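Local coordinates for protein AGR_C_1268p (Agrobacterium tumefaciens str. C58, PDB 2GHS) that probably hydrolyses sugar lactones with the help of a bound divalent metal cation, as a bacterial relative of the calcium-binding protein regucalcin, at residues Thr62-Asn67 with Leu73-Leu78; Ile223-Ile228 with Asn245-Glu250; Ala125-Asp130 with Ser162-Ala167. All blocks are in the same frame, centred on the assembly; numbering follows the deposited sequence. Where two conformers were deposited one is given.

Contact 1. Residues Thr62-Asn67 with Leu73-Leu78; sequences TAWWFN and LHELHL
Trp64 and Glu75 form a non-hydrogen-bonded pair in the antiparallel hairpin of 62-67 and 73-78, the middle strands of one four-stranded beta-propeller blade, their side chains side by side on one face. Four backbone bonds tie Ala63 to Leu76 and Trp65 to His74, two to each pair. Packing is dense where rings are covered. On one side of the sheet, His74 CB sits over the five-membered ring of Trp65, 3.6 Å from its centroid, while the two rings, though nearly parallel, barely overlap. Trp65 CG lies between its own N and carbonyl carbon (chi1 64°), laying the indole beneath His74 with CZ3 at Leu76 CB. On the other side, Leu73 CD1 covers a face of Phe66, and Glu75 CG and Thr62 CG2, 3.4 Å apart, share a face of Trp64. The solvent side is at the Glu75 carboxylate and His77, partly exposed residues where a water enters. The extended Glu75 chain lays its carboxylate 16° from the indole plane; OE1 bonds to His86 of the next strand, OE2 accepts a hydrogen bond from the water, 2.6 Å away, and Thr62 OG1, also bonded to Ser60 OG, meets that water at 2.6 Å.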
ATOM      1  N   THR A  62       2.050  -1.504  16.621  1.00  5.74           N
ATOM      2  CA  THR A  62       1.219  -0.398  16.108  1.00  6.19           C
ATOM      3  C   THR A  62       1.036  -0.464  14.561  1.00  7.07           C
ATOM      4  O   THR A  62       2.005  -0.619  13.823  1.00  8.64           O
ATOM      5  CB  THR A  62       1.841   0.963  16.493  1.00  7.69           C
ATOM      6  OG1 THR A  62       1.961   1.046  17.918  1.00  9.84           O
ATOM      7  CG2 THR A  62       0.980   2.101  16.029  1.00 12.62           C
ATOM      8  N   ALA A  63      -0.210  -0.423  14.117  1.00  6.76           N
ATOM      9  CA  ALA A  63      -0.537  -0.288  12.713  1.00  5.89           C
ATOM     10  C   ALA A  63      -0.658   1.186  12.375  1.00  9.02           C
ATOM     11  O   ALA A  63      -1.206   1.975  13.133  1.00  7.34           O
ATOM     12  CB  ALA A  63      -1.852  -1.030  12.418  1.00  8.89           C
ATOM     13  N   TRP A  64      -0.166   1.533  11.200  1.00  8.03           N
ATOM     14  CA  TRP A  64      -0.208   2.875  10.680  1.00  8.12           C
ATOM     15  C   TRP A  64      -0.866   2.841   9.293  1.00  7.32           C
ATOM     16  O   TRP A  64      -0.687   1.878   8.529  1.00 10.09           O
ATOM     17  CB  TRP A  64       1.214   3.409  10.546  1.00  8.49           C
ATOM     18  CG  TRP A  64       1.979   3.540  11.830  1.00  8.68           C
ATOM     19  CD1 TRP A  64       2.742   2.588  12.415  1.00  9.95           C
ATOM     20  CD2 TRP A  64       2.103   4.714  12.631  1.00  7.24           C
ATOM     21  NE1 TRP A  64       3.315   3.094  13.563  1.00 11.46           N
ATOM     22  CE2 TRP A  64       2.938   4.409  13.697  1.00  8.63           C
ATOM     23  CE3 TRP A  64       1.594   6.014  12.531  1.00  8.28           C
ATOM     24  CZ2 TRP A  64       3.265   5.351  14.682  1.00 12.40           C
ATOM     25  CZ3 TRP A  64       1.922   6.956  13.516  1.00  9.24           C
ATOM     26  CH2 TRP A  64       2.752   6.606  14.571  1.00 10.67           C
ATOM     27  N   TRP A  65      -1.629   3.883   8.957  1.00  6.83           N
ATOM     28  CA  TRP A  65      -2.122   4.048   7.576  1.00  8.19           C
ATOM     29  C   TRP A  65      -2.447   5.505   7.330  1.00  7.66           C
ATOM     30  O   TRP A  65      -2.369   6.334   8.259  1.00  8.50           O
ATOM     31  CB  TRP A  65      -3.337   3.153   7.280  1.00  6.52           C
ATOM     32  CG  TRP A  65      -4.556   3.432   8.062  1.00  8.79           C
ATOM     33  CD1 TRP A  65      -5.564   4.302   7.735  1.00  9.67           C
ATOM     34  CD2 TRP A  65      -4.939   2.811   9.285  1.00  6.28           C
ATOM     35  NE1 TRP A  65      -6.538   4.260   8.699  1.00  8.95           N
ATOM     36  CE2 TRP A  65      -6.179   3.346   9.657  1.00  7.50           C
ATOM     37  CE3 TRP A  65      -4.338   1.847  10.110  1.00  9.07           C
ATOM     38  CZ2 TRP A  65      -6.828   2.978  10.823  1.00  8.39           C
ATOM     39  CZ3 TRP A  65      -5.000   1.461  11.274  1.00 10.74           C
ATOM     40  CH2 TRP A  65      -6.226   2.042  11.614  1.00  9.47           C
ATOM     41  N   PHE A  66      -2.794   5.834   6.085  1.00  6.01           N
ATOM     42  CA  PHE A  66      -3.136   7.181   5.757  1.00  5.31           C
ATOM     43  C   PHE A  66      -4.586   7.346   5.336  1.00  7.73           C
ATOM     44  O   PHE A  66      -5.210   6.432   4.829  1.00  8.60           O
ATOM     45  CB  PHE A  66      -2.245   7.691   4.600  1.00  7.98           C
ATOM     46  CG  PHE A  66      -0.795   7.732   4.921  1.00  6.35           C
ATOM     47  CD1 PHE A  66       0.005   6.609   4.695  1.00  9.69           C
ATOM     48  CD2 PHE A  66      -0.222   8.884   5.400  1.00  9.58           C
ATOM     49  CE1 PHE A  66       1.373   6.645   4.988  1.00  9.30           C
ATOM     50  CE2 PHE A  66       1.121   8.936   5.711  1.00  7.05           C
ATOM     51  CZ  PHE A  66       1.921   7.812   5.515  1.00  8.39           C
ATOM     52  N   ASN A  67      -5.087   8.557   5.540  1.00  8.42           N
ATOM     53  CA  ASN A  67      -6.312   9.059   4.881  1.00  6.75           C
ATOM     54  C   ASN A  67      -5.833  10.104   3.892  1.00  6.71           C
ATOM     55  O   ASN A  67      -5.648  11.245   4.256  1.00  8.34           O
ATOM     56  CB  ASN A  67      -7.272   9.625   5.898  1.00  8.34           C
ATOM     57  CG  ASN A  67      -8.659   9.887   5.329  1.00 13.61           C
ATOM     58  OD1 ASN A  67      -8.945   9.541   4.199  1.00 14.73           O
ATOM     59  ND2 ASN A  67      -9.528  10.493   6.140  1.00 11.92           N
ATOM     60  N   LEU A  73      -2.413  10.899   9.138  1.00  8.06           N
ATOM     61  CA  LEU A  73      -1.669   9.684   9.420  1.00  6.68           C
ATOM     62  C   LEU A  73      -2.332   9.074  10.660  1.00  7.57           C
ATOM     63  O   LEU A  73      -2.337   9.695  11.737  1.00  8.68           O
ATOM     64  CB  LEU A  73      -0.201  10.011   9.747  1.00  9.42           C
ATOM     65  CG  LEU A  73       0.717   8.888  10.253  1.00  9.39           C
ATOM     66  CD1 LEU A  73       0.811   7.746   9.286  1.00 10.31           C
ATOM     67  CD2 LEU A  73       2.083   9.453  10.519  1.00 13.41           C
ATOM     68  N   HIS A  74      -2.872   7.866  10.487  1.00  7.90           N
ATOM     69  CA  HIS A  74      -3.615   7.146  11.506  1.00  6.23           C
ATOM     70  C   HIS A  74      -2.727   6.118  12.165  1.00  8.71           C
ATOM     71  O   HIS A  74      -1.931   5.471  11.507  1.00  7.71           O
ATOM     72  CB  HIS A  74      -4.824   6.466  10.829  1.00  7.00           C
ATOM     73  CG  HIS A  74      -5.856   7.446  10.423  1.00  6.30           C
ATOM     74  ND1 HIS A  74      -7.005   7.628  11.166  1.00 10.89           N
ATOM     75  CD2 HIS A  74      -5.886   8.381   9.447  1.00 10.44           C
ATOM     76  CE1 HIS A  74      -7.717   8.604  10.623  1.00 13.18           C
ATOM     77  NE2 HIS A  74      -7.052   9.093   9.594  1.00  9.78           N
ATOM     78  N   GLU A  75      -2.895   6.016  13.483  1.00  8.24           N
ATOM     79  CA  GLU A  75      -2.063   5.159  14.339  1.00  7.98           C
ATOM     80  C   GLU A  75      -3.023   4.355  15.225  1.00  9.98           C
ATOM     81  O   GLU A  75      -3.886   4.931  15.868  1.00  7.27           O
ATOM     82  CB  GLU A  75      -1.179   6.036  15.216  1.00 11.09           C
ATOM     83  CG  GLU A  75      -0.271   5.280  16.147  1.00  9.91           C
ATOM     84  CD  GLU A  75       0.556   6.162  17.079  1.00 18.57           C
ATOM     85  OE1 GLU A  75       0.423   7.409  17.057  1.00 13.80           O
ATOM     86  OE2 GLU A  75       1.366   5.580  17.844  1.00 13.87           O
ATOM     87  N   LEU A  76      -2.858   3.023  15.221  1.00  7.30           N
ATOM     88  CA  LEU A  76      -3.677   2.126  16.007  1.00  6.07           C
ATOM     89  C   LEU A  76      -2.789   1.163  16.755  1.00  5.43           C
ATOM     90  O   LEU A  76      -2.155   0.303  16.156  1.00  7.87           O
ATOM     91  CB  LEU A  76      -4.634   1.324  15.111  1.00  8.37           C
ATOM     92  CG  LEU A  76      -5.544   0.317  15.849  1.00 11.93           C
ATOM     93  CD1 LEU A  76      -6.455   1.027  16.829  1.00 13.30           C
ATOM     94  CD2 LEU A  76      -6.340  -0.535  14.878  1.00 14.07           C
ATOM     95  N   HIS A  77      -2.810   1.258  18.079  1.00  5.98           N
ATOM     96  CA  HIS A  77      -2.113   0.283  18.919  1.00  7.64           C
ATOM     97  C   HIS A  77      -3.008  -0.953  19.035  1.00  7.85           C
ATOM     98  O   HIS A  77      -4.080  -0.896  19.628  1.00  8.89           O
ATOM     99  CB  HIS A  77      -1.830   0.859  20.323  1.00  7.85           C
ATOM    100  CG  HIS A  77      -1.062  -0.073  21.202  1.00  6.65           C
ATOM    101  ND1 HIS A  77      -1.654  -0.812  22.204  1.00 14.33           N
ATOM    102  CD2 HIS A  77       0.237  -0.456  21.161  1.00 13.49           C
ATOM    103  CE1 HIS A  77      -0.737  -1.582  22.767  1.00 16.07           C
ATOM    104  NE2 HIS A  77       0.418  -1.382  22.151  1.00 13.82           N
ATOM    105  N   LEU A  78      -2.560  -2.071  18.495  1.00  8.14           N
ATOM    106  CA  LEU A  78      -3.481  -3.192  18.271  1.00 12.12           C
ATOM    107  C   LEU A  78      -4.071  -3.799  19.508  1.00 15.16           C
ATOM    108  O   LEU A  78      -5.287  -4.085  19.570  1.00 14.89           O
ATOM    109  CB  LEU A  78      -2.788  -4.291  17.485  1.00 14.79           C
ATOM    110  CG  LEU A  78      -2.506  -4.012  16.032  1.00 19.61           C
ATOM    111  CD1 LEU A  78      -2.057  -5.325  15.425  1.00 25.19           C
ATOM    112  CD2 LEU A  78      -3.734  -3.464  15.329  1.00 22.78           C
TER
HETATM  113  O   HOH W   1       1.409   3.284  19.135  1.00 31.28           O

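Contact 2. Residues Ile223-Ile228 with Asn245-Glu250; sequences IDSTGI and NARWGE
The guanidinium of Arg247 meets the turn at Ser225-Ile228 with its edge. Ile228 O lies only 4° out of the guanidinium plane, and Ser225 OG also stands near that plane. Neither segment stacks on a face of the group; Met232, Asp254 and Tyr256 of the adjoining strands 231-237 and 252-256 pack against the side chain. NH2 donates to Ile228 O at 3.0 Å, with an N-H...O angle of 147°. Seen from the acceptor the bond is less regular, because NH2 stands well above the carbonyl plane and therefore misses the lone pairs. NH1 makes a weak bond to Ser225 OG, 3.4 Å away, that is doubtful because Ser225 has a second conformer; that hydroxyl has a stronger partner in Asn201 O. NE is taken by Lys229 O, the residue just beyond the turn. The side chain leaves its strand with CG opposite the backbone N, then bends at chi2 (97°) before running straight to the guanidinium, about 7 Å from the side chain of Asp233, the predicted proton donor/acceptor.

The accepting loop is shaped by its own bonds. Ser225-Ile228 is a type II turn closed by Ile228 N to Ser225 O at 3.3 Å, and Asp224 OD1 receives Thr226 N at 3.0 Å in an Asx turn.

Strand 220-224 is the last of one sheet and strand 243-248 belongs to the next, so this arginine bridges two neighbouring propeller blades. Its bonds named here all go to neutral oxygens, so the charge is probably stabilised in part by carbonyl dipoles, with acidic Asp254 also close.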
ATOM      1  N   ILE A 223       0.345 -11.382 -14.324  1.00 14.30           N
ATOM      2  CA  ILE A 223      -1.110 -11.650 -14.206  1.00 12.63           C
ATOM      3  C   ILE A 223      -1.922 -10.646 -15.057  1.00 12.29           C
ATOM      4  O   ILE A 223      -1.917  -9.440 -14.764  1.00 15.77           O
ATOM      5  CB  ILE A 223      -1.573 -11.586 -12.714  1.00 13.21           C
ATOM      6  CG1 ILE A 223      -0.762 -12.591 -11.864  1.00 18.35           C
ATOM      7  CG2 ILE A 223      -3.101 -11.822 -12.626  1.00 18.28           C
ATOM      8  CD1 ILE A 223      -0.834 -12.377 -10.346  1.00 17.12           C
ATOM      9  N   ASP A 224      -2.575 -11.158 -16.117  1.00 15.00           N
ATOM     10  CA  ASP A 224      -3.410 -10.337 -16.979  1.00 14.44           C
ATOM     11  C   ASP A 224      -4.838 -10.436 -16.426  1.00 18.07           C
ATOM     12  O   ASP A 224      -5.511 -11.482 -16.548  1.00 13.75           O
ATOM     13  CB  ASP A 224      -3.365 -10.844 -18.426  1.00 18.71           C
ATOM     14  CG  ASP A 224      -4.060  -9.898 -19.404  1.00 24.12           C
ATOM     15  OD1 ASP A 224      -4.921  -9.106 -18.985  1.00 28.37           O
ATOM     16  OD2 ASP A 224      -3.742  -9.970 -20.602  1.00 32.04           O
ATOM     17  N   SER A 225      -5.283  -9.351 -15.811  1.00 17.86           N
ATOM     18  CA  SER A 225      -6.649  -9.289 -15.281  0.50 20.64           C
ATOM     19  C   SER A 225      -7.407  -8.167 -15.987  1.00 21.49           C
ATOM     20  O   SER A 225      -8.309  -7.566 -15.428  1.00 23.73           O
ATOM     21  CB  SER A 225      -6.662  -9.113 -13.747  0.50 21.50           C
ATOM     22  OG  SER A 225      -6.211  -7.831 -13.325  0.50 17.70           O
ATOM     23  N   THR A 226      -7.041  -7.901 -17.244  1.00 21.06           N
ATOM     24  CA  THR A 226      -7.627  -6.797 -18.011  1.00 23.18           C
ATOM     25  C   THR A 226      -9.081  -7.073 -18.342  1.00 25.26           C
ATOM     26  O   THR A 226      -9.437  -8.153 -18.792  1.00 26.76           O
ATOM     27  CB  THR A 226      -6.877  -6.558 -19.320  1.00 24.26           C
ATOM     28  OG1 THR A 226      -5.507  -6.224 -19.052  1.00 32.39           O
ATOM     29  CG2 THR A 226      -7.550  -5.430 -20.149  1.00 32.36           C
ATOM     30  N   GLY A 227      -9.928  -6.075 -18.112  1.00 26.04           N
ATOM     31  CA  GLY A 227     -11.347  -6.213 -18.365  1.00 29.04           C
ATOM     32  C   GLY A 227     -12.141  -6.926 -17.278  1.00 27.15           C
ATOM     33  O   GLY A 227     -13.381  -6.932 -17.325  1.00 29.04           O
ATOM     34  N   ILE A 228     -11.442  -7.544 -16.324  1.00 24.88           N
ATOM     35  CA  ILE A 228     -12.117  -8.219 -15.211  0.50 22.38           C
ATOM     36  C   ILE A 228     -12.481  -7.164 -14.192  1.00 20.66           C
ATOM     37  O   ILE A 228     -11.734  -6.187 -13.985  1.00 19.68           O
ATOM     38  CB  ILE A 228     -11.264  -9.343 -14.604  0.50 22.80           C
ATOM     39  CG1 ILE A 228     -10.820 -10.306 -15.707  0.50 23.59           C
ATOM     40  CG2 ILE A 228     -12.034 -10.083 -13.488  0.50 25.50           C
ATOM     41  CD1 ILE A 228     -11.925 -10.673 -16.711  0.50 22.08           C
ATOM     42  N   ASN A 245      -3.819  -9.143  -3.173  1.00  7.81           N
ATOM     43  CA  ASN A 245      -4.141  -7.870  -3.847  1.00  8.58           C
ATOM     44  C   ASN A 245      -5.545  -7.383  -3.505  1.00  8.80           C
ATOM     45  O   ASN A 245      -6.531  -8.126  -3.723  1.00  9.41           O
ATOM     46  CB  ASN A 245      -4.039  -8.057  -5.374  1.00  8.84           C
ATOM     47  CG  ASN A 245      -4.466  -6.841  -6.132  1.00 10.58           C
ATOM     48  OD1 ASN A 245      -5.436  -6.885  -6.913  1.00 11.41           O
ATOM     49  ND2 ASN A 245      -3.748  -5.735  -5.929  1.00  9.68           N
ATOM     50  N   ALA A 246      -5.643  -6.156  -3.002  1.00  9.80           N
ATOM     51  CA  ALA A 246      -6.927  -5.497  -2.768  1.00 10.61           C
ATOM     52  C   ALA A 246      -7.535  -5.123  -4.123  1.00 10.59           C
ATOM     53  O   ALA A 246      -6.871  -4.509  -4.952  1.00 11.06           O
ATOM     54  CB  ALA A 246      -6.745  -4.259  -1.916  1.00 10.61           C
ATOM     55  N   ARG A 247      -8.790  -5.489  -4.347  1.00  9.02           N
ATOM     56  CA  ARG A 247      -9.449  -5.262  -5.625  1.00  9.93           C
ATOM     57  C   ARG A 247     -10.504  -4.180  -5.421  1.00  9.58           C
ATOM     58  O   ARG A 247     -11.551  -4.417  -4.815  1.00 10.29           O
ATOM     59  CB  ARG A 247     -10.092  -6.557  -6.152  1.00 11.87           C
ATOM     60  CG  ARG A 247     -10.710  -6.469  -7.546  1.00 19.32           C
ATOM     61  CD  ARG A 247      -9.760  -6.967  -8.549  1.00 16.19           C
ATOM     62  NE  ARG A 247     -10.113  -6.859  -9.957  1.00 11.77           N
ATOM     63  CZ  ARG A 247      -9.274  -7.246 -10.908  1.00 12.15           C
ATOM     64  NH1 ARG A 247      -8.154  -7.865 -10.552  1.00 10.60           N
ATOM     65  NH2 ARG A 247      -9.573  -7.102 -12.182  1.00 15.49           N
ATOM     66  N   TRP A 248     -10.207  -2.971  -5.897  1.00  8.71           N
ATOM     67  CA  TRP A 248     -11.127  -1.863  -5.736  1.00  9.64           C
ATOM     68  C   TRP A 248     -12.420  -2.098  -6.502  1.00 12.02           C
ATOM     69  O   TRP A 248     -12.391  -2.396  -7.692  1.00 11.74           O
ATOM     70  CB  TRP A 248     -10.478  -0.591  -6.235  1.00 12.03           C
ATOM     71  CG  TRP A 248     -11.333   0.639  -6.265  1.00 12.92           C
ATOM     72  CD1 TRP A 248     -12.342   0.924  -7.140  1.00 11.84           C
ATOM     73  CD2 TRP A 248     -11.196   1.791  -5.422  1.00 15.55           C
ATOM     74  NE1 TRP A 248     -12.867   2.188  -6.867  1.00 13.49           N
ATOM     75  CE2 TRP A 248     -12.175   2.733  -5.823  1.00 13.83           C
ATOM     76  CE3 TRP A 248     -10.340   2.124  -4.382  1.00 15.11           C
ATOM     77  CZ2 TRP A 248     -12.301   3.990  -5.216  1.00 15.46           C
ATOM     78  CZ3 TRP A 248     -10.463   3.392  -3.777  1.00 15.40           C
ATOM     79  CH2 TRP A 248     -11.448   4.295  -4.184  1.00 16.01           C
ATOM     80  N   GLY A 249     -13.526  -1.968  -5.778  1.00 13.79           N
ATOM     81  CA  GLY A 249     -14.848  -2.094  -6.311  1.00 11.33           C
ATOM     82  C   GLY A 249     -15.477  -3.434  -6.086  1.00 11.86           C
ATOM     83  O   GLY A 249     -16.671  -3.600  -6.344  1.00 15.24           O
ATOM     84  N   GLU A 250     -14.694  -4.407  -5.622  1.00 10.36           N
ATOM     85  CA  GLU A 250     -15.149  -5.766  -5.481  1.00 11.70           C
ATOM     86  C   GLU A 250     -15.187  -6.243  -4.021  1.00 12.85           C
ATOM     87  O   GLU A 250     -15.577  -7.400  -3.777  1.00 14.00           O
ATOM     88  CB  GLU A 250     -14.219  -6.695  -6.293  1.00 11.74           C
ATOM     89  CG  GLU A 250     -14.463  -6.522  -7.777  1.00 13.97           C
ATOM     90  CD  GLU A 250     -15.767  -7.177  -8.192  1.00 27.21           C
ATOM     91  OE1 GLU A 250     -15.800  -8.415  -8.312  1.00 27.14           O
ATOM     92  OE2 GLU A 250     -16.759  -6.470  -8.371  1.00 29.01           O
TER

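Contact 3. Residues Ala125-Asp130 with Ser162-Ala167; sequences AELESD and SIYHVA. With K (potassium ion), chain B.
Glu128 reaches from the loop at 125-130 to Tyr164 on strand 162-167, a contact between consecutive blades of the beta-propeller beside a potassium site. Its CB lies 4.1 Å from the potassium ion, which is bound by the backbone O of the same residue and not by its carboxylate. CG stands opposite the carbonyl carbon (chi1 -66°), and the chain extends past the phenol, CG coming 3.4 Å from Tyr164 OH. CD lies 3.5 Å from Tyr164 OH, and there the carboxylate divides. OE1 accepts from a water that is itself a ligand of the potassium. OE2 lies at the edge of the Tyr164 ring, in its plane, and accepts a hydrogen bond from Tyr164 OH at 2.7 Å through its anti lone pair; the carboxylate and ring planes are turned 85° apart. A second water donates to OE2 and accepts from Ser162 OG, and Thr151 OG1 bonds to OE2 as well. Behind the polar end, Leu127 CD1 covers a face of the phenol. The potassium shell is completed by the backbone O atoms of Asp108, Leu131 and Asn134. With three partners on OE2 and a metal-bound water on OE1, the carboxylate is probably kept ionised, its charge partly balancing the nearby cation.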
ATOM      1  N   ALA A 125      14.118  14.228   0.781  1.00 10.47           N
ATOM      2  CA  ALA A 125      14.419  14.323  -0.629  1.00 11.08           C
ATOM      3  C   ALA A 125      13.208  14.837  -1.391  1.00  9.47           C
ATOM      4  O   ALA A 125      12.087  14.538  -1.043  1.00  9.52           O
ATOM      5  CB  ALA A 125      14.843  12.944  -1.155  1.00 11.64           C
ATOM      6  N   GLU A 126      13.447  15.589  -2.458  1.00  9.39           N
ATOM      7  CA  GLU A 126      12.350  16.025  -3.326  1.00 10.32           C
ATOM      8  C   GLU A 126      11.762  14.795  -4.069  1.00 11.34           C
ATOM      9  O   GLU A 126      12.473  13.845  -4.370  1.00 10.94           O
ATOM     10  CB  GLU A 126      12.797  17.171  -4.267  1.00 12.56           C
ATOM     11  CG  GLU A 126      13.033  18.479  -3.460  1.00 17.20           C
ATOM     12  CD  GLU A 126      13.324  19.745  -4.262  1.00 33.36           C
ATOM     13  OE1 GLU A 126      13.372  19.680  -5.504  1.00 32.30           O
ATOM     14  OE2 GLU A 126      13.485  20.817  -3.607  1.00 37.38           O
ATOM     15  N   LEU A 127      10.462  14.805  -4.360  1.00  9.55           N
ATOM     16  CA  LEU A 127       9.829  13.758  -5.148  1.00 11.70           C
ATOM     17  C   LEU A 127       8.690  14.440  -5.851  1.00  9.33           C
ATOM     18  O   LEU A 127       7.661  14.755  -5.210  1.00  9.91           O
ATOM     19  CB  LEU A 127       9.290  12.629  -4.249  1.00 13.10           C
ATOM     20  CG  LEU A 127       8.616  11.431  -4.934  1.00 15.76           C
ATOM     21  CD1 LEU A 127       9.634  10.675  -5.712  1.00 15.24           C
ATOM     22  CD2 LEU A 127       7.921  10.586  -3.861  1.00 22.14           C
ATOM     23  N   GLU A 128       8.894  14.741  -7.140  1.00  8.73           N
ATOM     24  CA  GLU A 128       7.914  15.513  -7.899  1.00  8.09           C
ATOM     25  C   GLU A 128       7.444  16.712  -7.102  1.00  9.84           C
ATOM     26  O   GLU A 128       6.269  17.107  -7.131  1.00 10.68           O
ATOM     27  CB  GLU A 128       6.743  14.607  -8.291  1.00  9.54           C
ATOM     28  CG  GLU A 128       7.164  13.520  -9.271  1.00 12.46           C
ATOM     29  CD  GLU A 128       5.994  12.782  -9.905  1.00 15.05           C
ATOM     30  OE1 GLU A 128       4.818  13.059  -9.573  1.00 12.44           O
ATOM     31  OE2 GLU A 128       6.257  11.899 -10.748  1.00 14.11           O
ATOM     32  N   SER A 129       8.409  17.355  -6.446  1.00  9.67           N
ATOM     33  CA  SER A 129       8.127  18.483  -5.579  1.00 10.02           C
ATOM     34  C   SER A 129       7.812  19.748  -6.369  1.00 11.07           C
ATOM     35  O   SER A 129       7.358  20.741  -5.807  1.00 12.29           O
ATOM     36  CB  SER A 129       9.292  18.734  -4.632  1.00 10.69           C
ATOM     37  OG  SER A 129       9.494  17.647  -3.725  1.00  8.43           O
ATOM     38  N   ASP A 130       8.122  19.746  -7.668  1.00 10.32           N
ATOM     39  CA  ASP A 130       7.781  20.814  -8.591  1.00 12.66           C
ATOM     40  C   ASP A 130       6.635  20.489  -9.542  1.00 11.02           C
ATOM     41  O   ASP A 130       6.427  21.227 -10.536  1.00 12.06           O
ATOM     42  CB  ASP A 130       9.022  21.143  -9.400  1.00 11.37           C
ATOM     43  CG  ASP A 130       9.557  19.932 -10.196  1.00 18.82           C
ATOM     44  OD1 ASP A 130       9.154  18.745  -9.963  1.00 18.70           O
ATOM     45  OD2 ASP A 130      10.419  20.189 -11.072  1.00 29.69           O
ATOM     46  N   SER A 162       4.556   7.706 -12.429  1.00  9.86           N
ATOM     47  CA  SER A 162       5.814   6.973 -12.490  1.00  8.24           C
ATOM     48  C   SER A 162       6.014   6.145 -11.212  1.00  8.11           C
ATOM     49  O   SER A 162       5.300   6.339 -10.221  1.00  7.33           O
ATOM     50  CB  SER A 162       6.970   7.963 -12.578  1.00 12.09           C
ATOM     51  OG  SER A 162       6.812   8.806 -13.712  1.00 11.09           O
ATOM     52  N   ILE A 163       6.989   5.254 -11.263  1.00  7.34           N
ATOM     53  CA  ILE A 163       7.490   4.522 -10.101  1.00  8.31           C
ATOM     54  C   ILE A 163       8.955   4.873  -9.969  1.00  6.28           C
ATOM     55  O   ILE A 163       9.735   4.780 -10.931  1.00  8.53           O
ATOM     56  CB  ILE A 163       7.269   3.015 -10.180  1.00  6.60           C
ATOM     57  CG1 ILE A 163       5.763   2.771 -10.120  1.00  9.71           C
ATOM     58  CG2 ILE A 163       7.969   2.294  -9.040  1.00  8.97           C
ATOM     59  CD1 ILE A 163       5.349   1.312 -10.319  1.00 12.27           C
ATOM     60  N   TYR A 164       9.289   5.310  -8.761  1.00  7.03           N
ATOM     61  CA  TYR A 164      10.670   5.656  -8.380  1.00  9.14           C
ATOM     62  C   TYR A 164      11.252   4.732  -7.327  1.00  8.50           C
ATOM     63  O   TYR A 164      10.527   4.185  -6.502  1.00  8.64           O
ATOM     64  CB  TYR A 164      10.717   7.068  -7.794  1.00  9.37           C
ATOM     65  CG  TYR A 164      10.209   8.173  -8.720  1.00  6.39           C
ATOM     66  CD1 TYR A 164       8.870   8.481  -8.780  1.00  9.87           C
ATOM     67  CD2 TYR A 164      11.069   8.890  -9.520  1.00  6.25           C
ATOM     68  CE1 TYR A 164       8.399   9.492  -9.598  1.00 12.85           C
ATOM     69  CE2 TYR A 164      10.611   9.887 -10.346  1.00  9.33           C
ATOM     70  CZ  TYR A 164       9.265  10.191 -10.370  1.00  9.10           C
ATOM     71  OH  TYR A 164       8.814  11.213 -11.212  1.00 10.14           O
ATOM     72  N   HIS A 165      12.585   4.646  -7.347  1.00  9.70           N
ATOM     73  CA  HIS A 165      13.403   3.950  -6.365  1.00  8.92           C
ATOM     74  C   HIS A 165      14.103   5.007  -5.564  1.00 10.81           C
ATOM     75  O   HIS A 165      14.655   5.956  -6.153  1.00 10.26           O
ATOM     76  CB  HIS A 165      14.397   3.122  -7.162  1.00  9.59           C
ATOM     77  CG  HIS A 165      15.446   2.412  -6.373  1.00  8.81           C
ATOM     78  ND1 HIS A 165      16.630   3.007  -5.991  1.00 10.44           N
ATOM     79  CD2 HIS A 165      15.561   1.102  -6.033  1.00  6.99           C
ATOM     80  CE1 HIS A 165      17.401   2.104  -5.400  1.00  9.75           C
ATOM     81  NE2 HIS A 165      16.775   0.941  -5.410  1.00  9.54           N
ATOM     82  N   VAL A 166      14.055   4.865  -4.242  1.00  8.71           N
ATOM     83  CA  VAL A 166      14.702   5.826  -3.327  1.00  9.91           C
ATOM     84  C   VAL A 166      15.644   5.051  -2.394  1.00  8.47           C
ATOM     85  O   VAL A 166      15.217   4.165  -1.674  1.00  9.25           O
ATOM     86  CB  VAL A 166      13.691   6.592  -2.511  1.00  9.12           C
ATOM     87  CG1 VAL A 166      14.404   7.713  -1.783  1.00  9.88           C
ATOM     88  CG2 VAL A 166      12.555   7.156  -3.408  1.00 12.85           C
ATOM     89  N   ALA A 167      16.928   5.383  -2.448  1.00  9.28           N
ATOM     90  CA  ALA A 167      17.895   4.771  -1.554  1.00 10.17           C
ATOM     91  C   ALA A 167      18.846   5.832  -1.058  1.00 10.63           C
ATOM     92  O   ALA A 167      19.468   6.540  -1.856  1.00  9.73           O
ATOM     93  CB  ALA A 167      18.635   3.726  -2.258  1.00 11.53           C
TER
HETATM   94  K     K B 315       3.620  16.636  -6.556  1.00 12.29           K
HETATM   95  O   HOH W   2       5.532  11.139 -13.242  1.00 19.44           O
HETATM   96  O   HOH W   3       3.683  13.843  -6.907  1.00 10.79           O

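Overall arrangement
All three contacts lie within the SMP-30/gluconolactonase region and are spaced round the propeller in series: contact 1 first, then contact 3, then contact 2. Their centres are about 24 to 27 Å apart and none touches another; contacts 1 and 2 fall on opposite sides of the chain's centre. Contact 1 stays within one sheet, pairing its two inner strands. Contacts 2 and 3 instead join successive sheets, and both reach the sheet that runs from strand 134-141 to strand 220-224, one through strand 161-167 and the other at its far end. Together they illustrate how a propeller combines hydrogen-bonded blades with side-chain links between blades around the predicted metal and substrate sites.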